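Long-range contacts in replicative DNA helicase (Mycobacterium chimaera, PDB 6RIY), which carries an intein, the domain described here, that probably excises itself from the helicase precursor by protein splicing: residues 84-89 / 109-114; 3-8 / 58-63; 34-39 / 125-130. All coordinates share one frame; numbering follows the deposited sequence.

Contact 1 of 3, residues 84-89 / 109-114; sequences DRIVVA and VQIESA
Antiparallel pairing of the short strand 85-87 with strand 107-117 forms one edge of a four-stranded sheet in this Hedgehog/intein (HINT) fold. Asp84 opens the pairing: its backbone O accepts from Ile111 N at 2.9 Å in a nearly straight bond (169°), with the donor lying above the carbonyl plane. Its CB rests on Ile111 CD1, while its carboxylate is turned elsewhere and forms a salt bridge with Arg80. Arg85 sits opposite Gln110 as a non-hydrogen-bonded pair, and both side chains leave the sheet on the same face. CG of Gln110 is anti to its backbone N and the chain bends at CG, which carries the amide over one face of the guanidinium, the planes 30° apart, on the exposed side of the sheet. Gln110 NE2 stands 3.4 Å above the centre of the Arg85 guanidinium plane. Ile86 points to the other, buried face, where Phe53 and Pro142 also cover it. Ile86 N donates to Val109 O at 2.8 Å, nearly along the C=O axis. Alongside Val109 and crossing Ile111 at about a right angle, Ile86 brings its CG1 to 3.9 Å from Val109 CG2 and 3.7 Å from Ile111 CD1.

Contact 2 of 3, residues 3-8 / 58-63; sequences ALYTPL and VIVADA
Val60 is the side chain on which the N-terminal turn comes to rest. Val60 CB meets two partners on one side, Ala3 CB at 4.0 Å and Tyr5 OH at 3.5 Å. Beyond CB, the Val60 branch CG1, anti to the backbone N (chi1 172°), is the more distant from the phenol, at 3.9 Å from Tyr5 OH. The other branch makes the tightest touch: Val60 CG2 reaches 3.2 Å from Tyr5 OH, at the edge of the ring and near its plane. Tyr5 gets there with CG in the crowded position between its backbone N and carbonyl carbon (chi1 52°), which folds the ring back over its own turn, so that Ala3 CB lies against one ring face near the rim.

The backbone of Val60 is gripped at both polar atoms. Val60 O accepts directly from Ala3 N at 2.9 Å, close to straight (166°), whereas Val60 N donates to a water at 2.9 Å. That water in turn donates to Thr6 OG1 at 2.7 Å. Thr6 OG1 donates a hydrogen bond to Ala3 O at 2.8 Å, in the carbonyl plane and on a lone pair. Ala3 O also takes the N-H of Thr6, and this pair of bonds fixes both the turn and the rotation of the threonine. Val120 touches both Ala3 and Val60, and Thr6 CG2 and Ile59 CG2 meet more loosely.

Farther along, Asp62 OD1 accepts a hydrogen bond from the N-terminal Ala1 N, so strand 58-62 also receives the start of the chain. A type I beta turn from Ala3 to Thr6, tied by its threonine and bridged through water to a strand near the middle of the chain, is consistent with the start of an intein of the HINT fold, next to its N-terminal splice junction.

Contact 3 of 3, residues 34-39 / 125-130; sequences TRVVAA and VEVDNP
Asp128 OD1 forms the polar hub of this strand pair, accepting from two donors of the opposite segment. Thr34 OG1 donates to Asp128 OD1 at 2.7 Å, nearly along the C-O axis. Arg35 N reaches the same Asp128 OD1 at 3.0 Å from well above the carboxylate plane (66° out of it). Asp128 CG takes the crowded position between backbone N and carbonyl carbon (chi1 77°), turning the carboxylate back toward Thr34 and Arg35 of strand 33-39. Asp128 OD2 accepts from a water at 2.6 Å. These donors would be expected to favour the charged carboxylate.

The next shell sets the threonine. Thr34 OG1, anti to its backbone N, accepts from Asn129 ND2 at 2.9 Å in an almost perfectly straight bond (174°) lying in the amide plane. Asn129 ND2 makes two bonds, to Thr34 OG1 and Leu133 O, which hold the amide and orient the hydroxyl, whose proton is then directed to the aspartate. Val37 CG1 packs against Asp128 CB, crossing it at about a right angle.

Outward along the strands the register slips by one. Glu126 O accepts strongly from Val37 N at 2.8 Å and weakly from Ala38 N at 3.4 Å; regular pairing resumes with Glu126 N to Ala38 O at 2.9 Å. Val36, Ala39, Val125 and Val127 share the inner face, where Val20 packs on Val36 and Val125. Ala38 and Glu126 lie on the other face, the glutamate chain running extended past Ala38 CB. Val37 and Ala38 facing the single residue Glu126 make a classic beta bulge, set in the antiparallel pair of strands 33-39 and 122-127 that forms the middle of a four-stranded sheet in the HINT fold.

How the contacts relate
Contacts 1 and 3 lie on opposite sides of the chain's centre, 22 Å between their centres, in the two separate four-stranded sheets. Contact 2 sits nearer the middle, its centre 16 Å from that of contact 1 and 17 Å from that of contact 3. It joins both sheets: strand 58-62 is the edge opposite strand 85-87, and Ala3, in strand 2-3, belongs to the sheet of contact 3. The contacts do not touch; the closest approach, about 6 Å between nearest atoms, is between 2 and 3. Contact 2 includes the N-terminal region, and in contact 3 Val125 makes a backbone hydrogen bond with Ala146 of the engineered C-terminus, perhaps reflecting splice junctions brought together; contact 1 only touches strand 141-144.

Contact 1 of 3, residues 84-89 / 109-114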
ATOM      1  N   ASP A  84      13.377   8.690   3.979  1.00 27.33           N
ATOM      2  CA  ASP A  84      12.560   7.549   4.381  1.00 17.74           C
ATOM      3  C   ASP A  84      12.817   6.345   3.478  1.00 17.06           C
ATOM      4  O   ASP A  84      12.856   6.482   2.252  1.00 20.76           O
ATOM      5  CB  ASP A  84      11.074   7.923   4.367  1.00 18.63           C
ATOM      6  CG  ASP A  84      10.674   8.780   5.562  1.00 21.17           C
ATOM      7  OD1 ASP A  84      11.266   8.613   6.647  1.00 23.13           O
ATOM      8  OD2 ASP A  84       9.761   9.623   5.419  1.00 25.36           O
ATOM      9  N   ARG A  85      13.031   5.178   4.092  1.00 19.08           N
ATOM     10  CA  ARG A  85      13.160   3.903   3.393  1.00 20.93           C
ATOM     11  C   ARG A  85      12.150   2.911   3.951  1.00 21.61           C
ATOM     12  O   ARG A  85      11.991   2.800   5.171  1.00 22.99           O
ATOM     13  CB  ARG A  85      14.557   3.288   3.548  1.00 23.55           C
ATOM     14  CG  ARG A  85      15.662   3.953   2.758  1.00 29.79           C
ATOM     15  CD  ARG A  85      16.959   3.159   2.896  1.00 30.92           C
ATOM     16  NE  ARG A  85      18.105   3.901   2.388  1.00 37.37           N
ATOM     17  CZ  ARG A  85      18.484   3.910   1.115  1.00 39.82           C
ATOM     18  NH1 ARG A  85      17.800   3.217   0.211  1.00 35.26           N
ATOM     19  NH2 ARG A  85      19.548   4.614   0.747  1.00 40.41           N
ATOM     20  N   ILE A  86      11.508   2.166   3.056  1.00 19.84           N
ATOM     21  CA  ILE A  86      10.570   1.113   3.439  1.00 17.51           C
ATOM     22  C   ILE A  86      11.360  -0.116   3.882  1.00 20.02           C
ATOM     23  O   ILE A  86      12.187  -0.644   3.128  1.00 23.83           O
ATOM     24  CB  ILE A  86       9.627   0.765   2.281  1.00 18.10           C
ATOM     25  CG1 ILE A  86       8.819   1.993   1.834  1.00 18.06           C
ATOM     26  CG2 ILE A  86       8.735  -0.395   2.672  1.00 18.35           C
ATOM     27  CD1 ILE A  86       7.748   2.448   2.834  1.00 15.90           C
ATOM     28  N   VAL A  87      11.087  -0.596   5.096  1.00 20.35           N
ATOM     29  CA  VAL A  87      11.880  -1.652   5.717  1.00 25.10           C
ATOM     30  C   VAL A  87      10.945  -2.687   6.332  1.00 31.02           C
ATOM     31  O   VAL A  87       9.965  -2.328   6.997  1.00 35.84           O
ATOM     32  CB  VAL A  87      12.839  -1.075   6.782  1.00 24.57           C
ATOM     33  CG1 VAL A  87      13.131  -2.103   7.865  1.00 29.03           C
ATOM     34  CG2 VAL A  87      14.136  -0.586   6.129  1.00 30.37           C
ATOM     35  N   VAL A  88      11.259  -3.972   6.126  1.00 39.01           N
ATOM     36  CA  VAL A  88      10.435  -5.074   6.610  1.00 40.51           C
ATOM     37  C   VAL A  88      11.291  -6.086   7.355  1.00 37.20           C
ATOM     38  O   VAL A  88      12.517  -6.095   7.258  1.00 40.27           O
ATOM     39  CB  VAL A  88       9.681  -5.787   5.474  1.00 41.32           C
ATOM     40  CG1 VAL A  88       8.555  -4.928   5.004  1.00 40.27           C
ATOM     41  CG2 VAL A  88      10.642  -6.126   4.340  1.00 44.30           C
ATOM     42  N   ALA A  89      10.601  -6.955   8.094  1.00 44.15           N
ATOM     43  CA  ALA A  89      11.177  -8.141   8.722  1.00 51.54           C
ATOM     44  C   ALA A  89      12.354  -7.810   9.629  1.00 57.95           C
ATOM     45  O   ALA A  89      13.025  -8.710  10.136  1.00 64.72           O
ATOM     46  CB  ALA A  89      11.599  -9.150   7.658  1.00 51.46           C
ATOM     47  N   VAL A 109      12.732  -0.304  -0.606  1.00 16.62           N
ATOM     48  CA  VAL A 109      12.797   0.837  -1.516  1.00 17.67           C
ATOM     49  C   VAL A 109      12.945   2.117  -0.704  1.00 22.21           C
ATOM     50  O   VAL A 109      12.678   2.152   0.499  1.00 19.43           O
ATOM     51  CB  VAL A 109      11.554   0.974  -2.434  1.00 15.62           C
ATOM     52  CG1 VAL A 109      11.528  -0.095  -3.517  1.00 23.79           C
ATOM     53  CG2 VAL A 109      10.266   0.992  -1.602  1.00 13.70           C
ATOM     54  N   GLN A 110      13.364   3.182  -1.387  1.00 16.61           N
ATOM     55  CA  GLN A 110      13.455   4.521  -0.821  1.00 16.69           C
ATOM     56  C   GLN A 110      12.274   5.353  -1.311  1.00 16.00           C
ATOM     57  O   GLN A 110      11.833   5.203  -2.454  1.00 14.95           O
ATOM     58  CB  GLN A 110      14.777   5.180  -1.226  1.00 18.86           C
ATOM     59  CG  GLN A 110      15.107   6.494  -0.538  1.00 22.55           C
ATOM     60  CD  GLN A 110      16.597   6.688  -0.372  1.00 29.00           C
ATOM     61  OE1 GLN A 110      17.365   6.509  -1.319  1.00 30.45           O
ATOM     62  NE2 GLN A 110      17.020   7.049   0.839  1.00 23.12           N
ATOM     63  N   ILE A 111      11.754   6.222  -0.441  1.00 14.71           N
ATOM     64  CA  ILE A 111      10.746   7.188  -0.871  1.00 14.82           C
ATOM     65  C   ILE A 111      11.424   8.272  -1.696  1.00 18.13           C
ATOM     66  O   ILE A 111      12.401   8.896  -1.259  1.00 20.36           O
ATOM     67  CB  ILE A 111      10.001   7.790   0.324  1.00 22.83           C
ATOM     68  CG1 ILE A 111       8.923   6.819   0.811  1.00 27.99           C
ATOM     69  CG2 ILE A 111       9.341   9.135  -0.078  1.00 21.40           C
ATOM     70  CD1 ILE A 111       9.447   5.663   1.648  1.00 25.27           C
ATOM     71  N   GLU A 112      10.926   8.481  -2.914  1.00 15.33           N
ATOM     72  CA  GLU A 112      11.441   9.572  -3.724  1.00 19.24           C
ATOM     73  C   GLU A 112      10.644  10.847  -3.517  1.00 23.55           C
ATOM     74  O   GLU A 112      11.224  11.932  -3.419  1.00 28.78           O
ATOM     75  CB  GLU A 112      11.440   9.190  -5.204  1.00 23.15           C
ATOM     76  CG  GLU A 112      12.371   8.035  -5.554  1.00 28.64           C
ATOM     77  CD  GLU A 112      13.836   8.439  -5.616  1.00 31.83           C
ATOM     78  OE1 GLU A 112      14.255   9.343  -4.862  1.00 31.98           O
ATOM     79  OE2 GLU A 112      14.574   7.851  -6.436  1.00 33.56           O
ATOM     80  N   SER A 113       9.322  10.734  -3.446  1.00 18.87           N
ATOM     81  CA  SER A 113       8.488  11.902  -3.229  1.00 20.36           C
ATOM     82  C   SER A 113       7.105  11.427  -2.825  1.00 16.94           C
ATOM     83  O   SER A 113       6.707  10.301  -3.133  1.00 14.55           O
ATOM     84  CB  SER A 113       8.412  12.781  -4.482  1.00 28.74           C
ATOM     85  OG  SER A 113       7.825  12.071  -5.561  1.00 27.15           O
ATOM     86  N   ALA A 114       6.397  12.292  -2.104  1.00 17.04           N
ATOM     87  CA  ALA A 114       4.984  12.115  -1.807  1.00 14.46           C
ATOM     88  C   ALA A 114       4.332  13.476  -1.973  1.00 16.18           C
ATOM     89  O   ALA A 114       4.757  14.450  -1.343  1.00 23.04           O
ATOM     90  CB  ALA A 114       4.765  11.568  -0.394  1.00 17.58           C
TER

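Contact 2 of 3, residues 3-8 / 58-63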
ATOM      1  N   ALA A   3      -5.770   3.673  -4.035  1.00  7.02           N
ATOM      2  CA  ALA A   3      -6.599   3.893  -5.218  1.00  7.24           C
ATOM      3  C   ALA A   3      -7.084   2.568  -5.793  1.00  9.72           C
ATOM      4  O   ALA A   3      -6.363   1.567  -5.779  1.00  7.28           O
ATOM      5  CB  ALA A   3      -5.796   4.653  -6.278  1.00 10.45           C
ATOM      6  N   LEU A   4      -8.317   2.570  -6.313  1.00  8.14           N
ATOM      7  CA  LEU A   4      -8.898   1.352  -6.876  1.00  7.29           C
ATOM      8  C   LEU A   4      -8.047   0.752  -7.979  1.00  7.46           C
ATOM      9  O   LEU A   4      -8.112  -0.459  -8.212  1.00 10.35           O
ATOM     10  CB  LEU A   4     -10.282   1.635  -7.443  1.00  8.19           C
ATOM     11  CG  LEU A   4     -11.336   2.268  -6.533  1.00  8.98           C
ATOM     12  CD1 LEU A   4     -12.708   2.179  -7.211  1.00 10.11           C
ATOM     13  CD2 LEU A   4     -11.340   1.560  -5.197  1.00 13.27           C
ATOM     14  N   TYR A   5      -7.310   1.579  -8.716  1.00  7.89           N
ATOM     15  CA  TYR A   5      -6.546   1.086  -9.853  1.00 12.50           C
ATOM     16  C   TYR A   5      -5.185   0.552  -9.453  1.00 10.28           C
ATOM     17  O   TYR A   5      -4.408   0.173 -10.341  1.00 13.22           O
ATOM     18  CB  TYR A   5      -6.381   2.173 -10.926  1.00 11.02           C
ATOM     19  CG  TYR A   5      -5.835   3.514 -10.446  1.00 14.68           C
ATOM     20  CD1 TYR A   5      -4.576   3.614  -9.871  1.00 21.53           C
ATOM     21  CD2 TYR A   5      -6.567   4.681 -10.617  1.00 15.92           C
ATOM     22  CE1 TYR A   5      -4.075   4.828  -9.447  1.00 21.10           C
ATOM     23  CE2 TYR A   5      -6.073   5.905 -10.200  1.00 20.52           C
ATOM     24  CZ  TYR A   5      -4.830   5.969  -9.611  1.00 23.53           C
ATOM     25  OH  TYR A   5      -4.328   7.179  -9.200  1.00 25.92           O
ATOM     26  N   THR A   6      -4.888   0.514  -8.158  1.00  9.63           N
ATOM     27  CA  THR A   6      -3.586   0.039  -7.702  1.00  8.03           C
ATOM     28  C   THR A   6      -3.470  -1.447  -7.990  1.00  7.21           C
ATOM     29  O   THR A   6      -4.315  -2.220  -7.526  1.00  9.60           O
ATOM     30  CB  THR A   6      -3.379   0.267  -6.209  1.00  7.45           C
ATOM     31  OG1 THR A   6      -3.610   1.641  -5.868  1.00  8.80           O
ATOM     32  CG2 THR A   6      -1.936  -0.110  -5.833  1.00  6.79           C
ATOM     33  N   PRO A   7      -2.480  -1.887  -8.759  1.00  8.01           N
ATOM     34  CA  PRO A   7      -2.287  -3.328  -8.949  1.00  8.39           C
ATOM     35  C   PRO A   7      -1.650  -3.937  -7.709  1.00  7.87           C
ATOM     36  O   PRO A   7      -0.719  -3.375  -7.129  1.00 10.46           O
ATOM     37  CB  PRO A   7      -1.349  -3.406 -10.159  1.00  9.80           C
ATOM     38  CG  PRO A   7      -0.555  -2.137 -10.083  1.00 14.34           C
ATOM     39  CD  PRO A   7      -1.466  -1.089  -9.471  1.00  8.95           C
ATOM     40  N   LEU A   8      -2.185  -5.083  -7.288  1.00  7.77           N
ATOM     41  CA  LEU A   8      -1.673  -5.812  -6.133  1.00  9.22           C
ATOM     42  C   LEU A   8      -1.230  -7.200  -6.562  1.00  8.62           C
ATOM     43  O   LEU A   8      -1.996  -7.899  -7.232  1.00 10.32           O
ATOM     44  CB  LEU A   8      -2.753  -5.941  -5.046  1.00  9.79           C
ATOM     45  CG  LEU A   8      -3.433  -4.640  -4.627  1.00  7.09           C
ATOM     46  CD1 LEU A   8      -4.540  -4.940  -3.610  1.00  7.91           C
ATOM     47  CD2 LEU A   8      -2.402  -3.696  -4.027  1.00  6.19           C
ATOM     48  N   VAL A  58       4.744   3.828  -8.403  1.00 14.24           N
ATOM     49  CA  VAL A  58       3.965   4.983  -7.982  1.00 12.71           C
ATOM     50  C   VAL A  58       2.616   4.476  -7.490  1.00 12.85           C
ATOM     51  O   VAL A  58       1.897   3.800  -8.235  1.00 14.12           O
ATOM     52  CB  VAL A  58       3.781   5.995  -9.122  1.00 16.67           C
ATOM     53  CG1 VAL A  58       2.760   7.056  -8.734  1.00 13.72           C
ATOM     54  CG2 VAL A  58       5.123   6.626  -9.481  1.00 19.95           C
ATOM     55  N   ILE A  59       2.281   4.790  -6.241  1.00 11.85           N
ATOM     56  CA  ILE A  59       1.018   4.390  -5.633  1.00 13.25           C
ATOM     57  C   ILE A  59       0.289   5.642  -5.169  1.00 12.31           C
ATOM     58  O   ILE A  59       0.880   6.501  -4.511  1.00 14.44           O
ATOM     59  CB  ILE A  59       1.243   3.431  -4.451  1.00  8.81           C
ATOM     60  CG1 ILE A  59       1.892   2.142  -4.936  1.00 13.15           C
ATOM     61  CG2 ILE A  59      -0.096   3.118  -3.737  1.00  9.70           C
ATOM     62  CD1 ILE A  59       2.323   1.255  -3.809  1.00 11.03           C
ATOM     63  N   VAL A  60      -0.994   5.732  -5.490  1.00  8.59           N
ATOM     64  CA  VAL A  60      -1.850   6.800  -4.994  1.00  8.23           C
ATOM     65  C   VAL A  60      -2.629   6.263  -3.805  1.00  7.83           C
ATOM     66  O   VAL A  60      -3.266   5.201  -3.887  1.00 10.12           O
ATOM     67  CB  VAL A  60      -2.778   7.318  -6.100  1.00 11.49           C
ATOM     68  CG1 VAL A  60      -3.801   8.280  -5.540  1.00 10.18           C
ATOM     69  CG2 VAL A  60      -1.933   7.978  -7.188  1.00 12.66           C
ATOM     70  N   ALA A  61      -2.537   6.969  -2.686  1.00  7.68           N
ATOM     71  CA  ALA A  61      -3.108   6.491  -1.441  1.00  9.31           C
ATOM     72  C   ALA A  61      -3.714   7.671  -0.711  1.00 10.61           C
ATOM     73  O   ALA A  61      -3.342   8.826  -0.940  1.00 11.28           O
ATOM     74  CB  ALA A  61      -2.056   5.808  -0.558  1.00 14.31           C
ATOM     75  N   ASP A  62      -4.647   7.382   0.193  1.00 10.82           N
ATOM     76  CA  ASP A  62      -5.197   8.506   0.922  1.00 12.76           C
ATOM     77  C   ASP A  62      -4.157   9.041   1.905  1.00  9.91           C
ATOM     78  O   ASP A  62      -3.125   8.410   2.186  1.00 12.36           O
ATOM     79  CB  ASP A  62      -6.517   8.134   1.604  1.00 19.45           C
ATOM     80  CG  ASP A  62      -6.329   7.392   2.889  1.00 30.47           C
ATOM     81  OD1 ASP A  62      -5.383   6.588   2.994  1.00 31.98           O
ATOM     82  OD2 ASP A  62      -7.152   7.608   3.803  1.00 40.89           O
ATOM     83  N   ALA A  63      -4.404  10.264   2.368  1.00 13.55           N
ATOM     84  CA  ALA A  63      -3.396  10.969   3.153  1.00 12.65           C
ATOM     85  C   ALA A  63      -3.010  10.210   4.412  1.00 13.00           C
ATOM     86  O   ALA A  63      -1.864  10.323   4.874  1.00 15.41           O
ATOM     87  CB  ALA A  63      -3.910  12.363   3.517  1.00 12.88           C
TER
HETATM   88  O   HOH W   1      -2.090   3.560  -7.074  1.00 11.64           O

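Contact 3 of 3, residues 34-39 / 125-130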
ATOM      1  N   THR A  34      -1.379 -14.075   1.936  1.00 14.31           N
ATOM      2  CA  THR A  34      -2.097 -13.637   3.126  1.00 16.46           C
ATOM      3  C   THR A  34      -3.548 -13.381   2.738  1.00 19.22           C
ATOM      4  O   THR A  34      -3.830 -12.888   1.644  1.00 20.07           O
ATOM      5  CB  THR A  34      -1.445 -12.384   3.757  1.00 17.27           C
ATOM      6  OG1 THR A  34      -2.026 -12.122   5.040  1.00 20.28           O
ATOM      7  CG2 THR A  34      -1.600 -11.157   2.867  1.00 11.99           C
ATOM      8  N   ARG A  35      -4.472 -13.762   3.614  1.00 16.37           N
ATOM      9  CA  ARG A  35      -5.892 -13.732   3.278  1.00 15.17           C
ATOM     10  C   ARG A  35      -6.499 -12.384   3.646  1.00 19.54           C
ATOM     11  O   ARG A  35      -6.163 -11.791   4.670  1.00 14.37           O
ATOM     12  CB  ARG A  35      -6.630 -14.862   4.002  1.00 18.37           C
ATOM     13  CG  ARG A  35      -8.101 -15.021   3.671  1.00 28.25           C
ATOM     14  CD  ARG A  35      -8.697 -16.110   4.554  1.00 37.96           C
ATOM     15  NE  ARG A  35     -10.084 -16.426   4.222  1.00 44.27           N
ATOM     16  CZ  ARG A  35     -11.132 -15.725   4.644  1.00 49.54           C
ATOM     17  NH1 ARG A  35     -10.954 -14.650   5.406  1.00 48.96           N
ATOM     18  NH2 ARG A  35     -12.359 -16.092   4.298  1.00 50.44           N
ATOM     19  N   VAL A  36      -7.406 -11.908   2.805  1.00 15.02           N
ATOM     20  CA  VAL A  36      -8.122 -10.672   3.087  1.00 12.88           C
ATOM     21  C   VAL A  36      -9.246 -11.002   4.059  1.00 14.67           C
ATOM     22  O   VAL A  36     -10.081 -11.868   3.781  1.00 16.79           O
ATOM     23  CB  VAL A  36      -8.648 -10.047   1.786  1.00 17.89           C
ATOM     24  CG1 VAL A  36      -9.501  -8.816   2.057  1.00 17.03           C
ATOM     25  CG2 VAL A  36      -7.455  -9.700   0.878  1.00 14.69           C
ATOM     26  N   VAL A  37      -9.241 -10.353   5.223  1.00 15.21           N
ATOM     27  CA  VAL A  37     -10.265 -10.618   6.224  1.00 17.31           C
ATOM     28  C   VAL A  37     -11.370  -9.569   6.201  1.00 18.15           C
ATOM     29  O   VAL A  37     -12.464  -9.828   6.730  1.00 19.28           O
ATOM     30  CB  VAL A  37      -9.657 -10.732   7.639  1.00 24.16           C
ATOM     31  CG1 VAL A  37      -8.738 -11.939   7.725  1.00 21.73           C
ATOM     32  CG2 VAL A  37      -8.904  -9.476   8.005  1.00 25.23           C
ATOM     33  N   ALA A  38     -11.128  -8.410   5.595  1.00 24.59           N
ATOM     34  CA  ALA A  38     -12.135  -7.367   5.488  1.00 24.49           C
ATOM     35  C   ALA A  38     -11.741  -6.446   4.345  1.00 20.67           C
ATOM     36  O   ALA A  38     -10.566  -6.345   3.978  1.00 16.13           O
ATOM     37  CB  ALA A  38     -12.286  -6.584   6.797  1.00 20.35           C
ATOM     38  N   ALA A  39     -12.743  -5.779   3.778  1.00 16.88           N
ATOM     39  CA  ALA A  39     -12.498  -4.863   2.676  1.00 16.72           C
ATOM     40  C   ALA A  39     -13.622  -3.842   2.652  1.00 21.29           C
ATOM     41  O   ALA A  39     -14.796  -4.220   2.610  1.00 22.90           O
ATOM     42  CB  ALA A  39     -12.411  -5.609   1.342  1.00 17.12           C
ATOM     43  N   VAL A 125      -8.237  -2.602   2.913  1.00 16.58           N
ATOM     44  CA  VAL A 125      -8.362  -4.023   3.209  1.00 18.77           C
ATOM     45  C   VAL A 125      -7.754  -4.271   4.584  1.00 18.03           C
ATOM     46  O   VAL A 125      -6.894  -3.524   5.056  1.00 16.95           O
ATOM     47  CB  VAL A 125      -7.669  -4.910   2.151  1.00 15.42           C
ATOM     48  CG1 VAL A 125      -8.274  -4.684   0.775  1.00 17.89           C
ATOM     49  CG2 VAL A 125      -6.161  -4.627   2.126  1.00 17.76           C
ATOM     50  N   GLU A 126      -8.206  -5.341   5.226  1.00 15.51           N
ATOM     51  CA  GLU A 126      -7.496  -5.903   6.364  1.00 20.27           C
ATOM     52  C   GLU A 126      -7.038  -7.308   5.996  1.00 14.39           C
ATOM     53  O   GLU A 126      -7.744  -8.031   5.293  1.00 15.32           O
ATOM     54  CB  GLU A 126      -8.373  -5.918   7.612  1.00 18.93           C
ATOM     55  CG  GLU A 126      -9.015  -4.566   7.906  1.00 26.55           C
ATOM     56  CD  GLU A 126      -9.767  -4.528   9.223  1.00 40.92           C
ATOM     57  OE1 GLU A 126      -9.251  -5.071  10.223  1.00 43.43           O
ATOM     58  OE2 GLU A 126     -10.875  -3.950   9.259  1.00 39.56           O
ATOM     59  N   VAL A 127      -5.855  -7.699   6.462  1.00 13.16           N
ATOM     60  CA  VAL A 127      -5.288  -8.988   6.091  1.00 12.77           C
ATOM     61  C   VAL A 127      -4.942  -9.773   7.349  1.00 17.93           C
ATOM     62  O   VAL A 127      -4.867  -9.228   8.449  1.00 17.07           O
ATOM     63  CB  VAL A 127      -4.056  -8.834   5.179  1.00 10.79           C
ATOM     64  CG1 VAL A 127      -4.495  -8.260   3.821  1.00 12.17           C
ATOM     65  CG2 VAL A 127      -3.035  -7.932   5.843  1.00 14.43           C
ATOM     66  N   ASP A 128      -4.747 -11.081   7.175  1.00 14.38           N
ATOM     67  CA  ASP A 128      -4.695 -11.992   8.312  1.00 16.06           C
ATOM     68  C   ASP A 128      -3.277 -12.258   8.806  1.00 15.39           C
ATOM     69  O   ASP A 128      -3.046 -13.253   9.496  1.00 29.02           O
ATOM     70  CB  ASP A 128      -5.410 -13.302   7.973  1.00 23.53           C
ATOM     71  CG  ASP A 128      -4.590 -14.223   7.091  1.00 29.11           C
ATOM     72  OD1 ASP A 128      -3.611 -13.773   6.457  1.00 32.46           O
ATOM     73  OD2 ASP A 128      -4.939 -15.420   7.039  1.00 36.83           O
ATOM     74  N   ASN A 129      -2.351 -11.402   8.500  1.00 13.61           N
ATOM     75  CA  ASN A 129      -1.058 -11.627   9.122  1.00 15.36           C
ATOM     76  C   ASN A 129      -0.831 -10.604  10.232  1.00 14.84           C
ATOM     77  O   ASN A 129      -1.329  -9.476  10.156  1.00 13.39           O
ATOM     78  CB  ASN A 129       0.081 -11.565   8.094  1.00 12.28           C
ATOM     79  CG  ASN A 129       0.200 -10.217   7.432  1.00 14.62           C
ATOM     80  OD1 ASN A 129       0.876  -9.322   7.942  1.00 15.18           O
ATOM     81  ND2 ASN A 129      -0.420 -10.072   6.267  1.00 12.33           N
ATOM     82  N   PRO A 130      -0.100 -10.977  11.283  1.00 15.25           N
ATOM     83  CA  PRO A 130       0.001 -10.090  12.453  1.00 16.31           C
ATOM     84  C   PRO A 130       0.704  -8.775  12.166  1.00 15.13           C
ATOM     85  O   PRO A 130       0.448  -7.785  12.865  1.00 16.55           O
ATOM     86  CB  PRO A 130       0.765 -10.946  13.477  1.00 18.26           C
ATOM     87  CG  PRO A 130       1.438 -12.006  12.692  1.00 17.80           C
ATOM     88  CD  PRO A 130       0.519 -12.288  11.533  1.00 16.53           C
TER
HETATM   89  O   HOH W   2      -3.299 -16.304   5.231  1.00 38.75           O